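PDB 1YGP: yeast glycogen phosphorylase from Saccharomyces cerevisiae, which belongs to the carbohydrate phosphorylases of the GT-B clan and carries pyridoxal-5'-phosphate in a pocket of its chain. Local coordinates for residues Phe106-Ala111 with Tyr262-Pro267. Numbering follows the deposited sequence.
Sequences FLMGRA and YDFPVP. With PLP (pyridoxal-5'-phosphate), chain E.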
loop_
_atom_site.group_PDB
_atom_site.type_symbol
_atom_site.label_atom_id
_atom_site.label_comp_id
_atom_site.label_asym_id
_atom_site.label_seq_id
_atom_site.Cartn_x
_atom_site.Cartn_y
_atom_site.Cartn_z
ATOM N N PHE A 106 -12.137 -8.897 -14.118
ATOM C CA PHE A 106 -11.273 -8.858 -15.269
ATOM C C PHE A 106 -10.163 -9.811 -14.826
ATOM O O PHE A 106 -9.417 -9.558 -13.869
ATOM C CB PHE A 106 -10.741 -7.421 -15.506
ATOM C CG PHE A 106 -11.733 -6.411 -16.101
ATOM C CD1 PHE A 106 -11.857 -6.273 -17.494
ATOM C CD2 PHE A 106 -12.533 -5.607 -15.279
ATOM C CE1 PHE A 106 -12.758 -5.350 -18.052
ATOM C CE2 PHE A 106 -13.435 -4.683 -15.837
ATOM C CZ PHE A 106 -13.544 -4.556 -17.225
ATOM N N LEU A 107 -10.072 -10.992 -15.446
ATOM C CA LEU A 107 -9.065 -11.963 -15.052
ATOM C C LEU A 107 -7.847 -11.623 -15.883
ATOM O O LEU A 107 -7.561 -12.220 -16.923
ATOM C CB LEU A 107 -9.477 -13.394 -15.373
ATOM C CG LEU A 107 -9.608 -14.459 -14.294
ATOM C CD1 LEU A 107 -9.328 -15.801 -14.961
ATOM C CD2 LEU A 107 -8.640 -14.246 -13.152
ATOM N N MET A 108 -7.146 -10.607 -15.417
ATOM C CA MET A 108 -5.999 -10.119 -16.155
ATOM C C MET A 108 -4.792 -11.047 -16.192
ATOM O O MET A 108 -4.087 -11.033 -17.202
ATOM C CB MET A 108 -5.637 -8.756 -15.575
ATOM C CG MET A 108 -6.769 -7.767 -15.781
ATOM S SD MET A 108 -7.100 -7.807 -17.552
ATOM C CE MET A 108 -6.069 -6.463 -18.048
ATOM N N GLY A 109 -4.504 -11.871 -15.170
ATOM C CA GLY A 109 -3.348 -12.754 -15.246
ATOM C C GLY A 109 -2.061 -12.003 -14.951
ATOM O O GLY A 109 -2.088 -11.179 -14.033
ATOM N N ARG A 110 -0.940 -12.246 -15.639
ATOM C CA ARG A 110 0.288 -11.500 -15.395
ATOM C C ARG A 110 0.630 -10.640 -16.622
ATOM O O ARG A 110 0.745 -11.075 -17.786
ATOM C CB ARG A 110 1.458 -12.377 -15.178
ATOM C CG ARG A 110 1.389 -13.411 -14.098
ATOM C CD ARG A 110 2.699 -14.206 -14.237
ATOM N NE ARG A 110 2.940 -15.033 -13.075
ATOM C CZ ARG A 110 3.876 -15.977 -13.036
ATOM N NH1 ARG A 110 4.670 -16.259 -14.061
ATOM N NH2 ARG A 110 4.034 -16.641 -11.902
ATOM N N ALA A 111 0.879 -9.370 -16.310
ATOM C CA ALA A 111 1.101 -8.371 -17.327
ATOM C C ALA A 111 2.422 -8.301 -18.045
ATOM O O ALA A 111 2.376 -8.039 -19.246
ATOM C CB ALA A 111 0.848 -7.016 -16.736
ATOM N N TYR A 262 -7.525 4.020 -10.515
ATOM C CA TYR A 262 -6.217 3.452 -10.793
ATOM C C TYR A 262 -6.282 3.015 -12.253
ATOM O O TYR A 262 -7.204 2.307 -12.685
ATOM C CB TYR A 262 -5.942 2.238 -9.927
ATOM C CG TYR A 262 -5.571 2.565 -8.493
ATOM C CD1 TYR A 262 -6.549 3.054 -7.621
ATOM C CD2 TYR A 262 -4.262 2.381 -8.037
ATOM C CE1 TYR A 262 -6.232 3.360 -6.301
ATOM C CE2 TYR A 262 -3.936 2.687 -6.704
ATOM C CZ TYR A 262 -4.930 3.176 -5.850
ATOM O OH TYR A 262 -4.654 3.484 -4.535
ATOM N N ASP A 263 -5.365 3.518 -13.063
ATOM C CA ASP A 263 -5.285 3.207 -14.464
ATOM C C ASP A 263 -4.285 2.127 -14.842
ATOM O O ASP A 263 -3.093 2.141 -14.504
ATOM C CB ASP A 263 -4.971 4.489 -15.183
ATOM C CG ASP A 263 -6.172 5.404 -15.353
ATOM O OD1 ASP A 263 -7.301 4.938 -15.312
ATOM O OD2 ASP A 263 -5.992 6.599 -15.558
ATOM N N PHE A 264 -4.777 1.165 -15.590
ATOM C CA PHE A 264 -3.959 0.076 -16.049
ATOM C C PHE A 264 -3.889 0.271 -17.562
ATOM O O PHE A 264 -4.949 0.277 -18.201
ATOM C CB PHE A 264 -4.654 -1.238 -15.632
ATOM C CG PHE A 264 -3.895 -2.461 -16.124
ATOM C CD1 PHE A 264 -4.157 -2.983 -17.404
ATOM C CD2 PHE A 264 -2.895 -3.016 -15.326
ATOM C CE1 PHE A 264 -3.404 -4.051 -17.881
ATOM C CE2 PHE A 264 -2.150 -4.087 -15.816
ATOM C CZ PHE A 264 -2.399 -4.603 -17.089
ATOM N N PRO A 265 -2.734 0.499 -18.192
ATOM C CA PRO A 265 -2.601 0.604 -19.638
ATOM C C PRO A 265 -2.823 -0.747 -20.327
ATOM O O PRO A 265 -2.450 -1.769 -19.764
ATOM C CB PRO A 265 -1.205 1.202 -19.777
ATOM C CG PRO A 265 -0.434 0.610 -18.639
ATOM C CD PRO A 265 -1.452 0.660 -17.519
ATOM N N VAL A 266 -3.396 -0.844 -21.526
ATOM C CA VAL A 266 -3.668 -2.124 -22.190
ATOM C C VAL A 266 -3.122 -2.084 -23.624
ATOM O O VAL A 266 -3.680 -1.386 -24.481
ATOM C CB VAL A 266 -5.216 -2.425 -22.222
ATOM C CG1 VAL A 266 -5.430 -3.726 -22.965
ATOM C CG2 VAL A 266 -5.817 -2.575 -20.825
ATOM N N PRO A 267 -2.031 -2.791 -23.944
ATOM C CA PRO A 267 -1.446 -2.846 -25.269
ATOM C C PRO A 267 -2.258 -3.749 -26.172
ATOM O O PRO A 267 -2.972 -4.624 -25.665
ATOM C CB PRO A 267 -0.061 -3.338 -25.028
ATOM C CG PRO A 267 -0.313 -4.369 -23.967
ATOM C CD PRO A 267 -1.331 -3.706 -23.057
HETATM N N1 PLP E . -10.038 -19.519 -15.358
HETATM C C2 PLP E . -8.832 -19.445 -15.990
HETATM C C2A PLP E . -7.586 -19.349 -15.148
HETATM C C3 PLP E . -8.767 -19.432 -17.376
HETATM O O3 PLP E . -7.560 -19.286 -18.011
HETATM C C4 PLP E . -9.930 -19.515 -18.126
HETATM C C4A PLP E . -9.884 -19.844 -19.483
HETATM C C5 PLP E . -11.147 -19.577 -17.463
HETATM C C6 PLP E . -11.187 -19.581 -16.089
HETATM C C5A PLP E . -12.470 -19.766 -18.247
HETATM O O4P PLP E . -12.704 -21.171 -18.438
HETATM P P PLP E . -14.104 -21.868 -18.206
HETATM O O1P PLP E . -15.135 -20.833 -18.442
HETATM O O2P PLP E . -14.159 -22.895 -19.444
HETATM O O3P PLP E . -14.020 -22.686 -16.969
#
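Met108 and Ala111, from the loop that follows strand 98-102, meet the ring of Phe264 on strand 255-267, and these three residues make up the whole contact. Ahead of them in the chain, Leu107 turns to the other side: it is the centre of an inverse gamma turn, and its CD1 lies 3.8 Å from N1 of pyridoxal-5'-phosphate, within the pyridoxal-5'-phosphate pocket to which Lys607 and Lys728 also belong. Its carbonyl O is hydrogen-bonded by Arg168 of helix 165-179. Met108, the next residue, reaches the opposite way. Its chain is bent at chi2 (-54°) and again at chi3 (-94°), which carries the terminal methyl to the phenyl ring, with CE 3.6 Å from Phe264 CE1 and 4.0 Å from Phe264 CD1. The methyl approaches the ring obliquely. The methyl of Ala111 then touches the far end of the same ring from its edge, CB lying 4.1 Å from Phe264 CZ and near the ring plane. Phe264 extends toward the loop because its CG is anti to the backbone N (chi1 178°), while Val266 CG2 sits in the ring plane at another part of the edge. Leu277 of strand 274-284 and Ala171 also touch Met108, and Trp219 packs on both Ala111 and Phe264. No hydrogen bond or salt bridge crosses between the segments, and their CA atoms come no closer than 9.2 Å, at Ala111 and Val266. The loop beside pyridoxal-5'-phosphate thus meets the antiparallel part of the mixed sheet entirely through apolar side chains, by van der Waals contact that sets no directional bond between the two backbones.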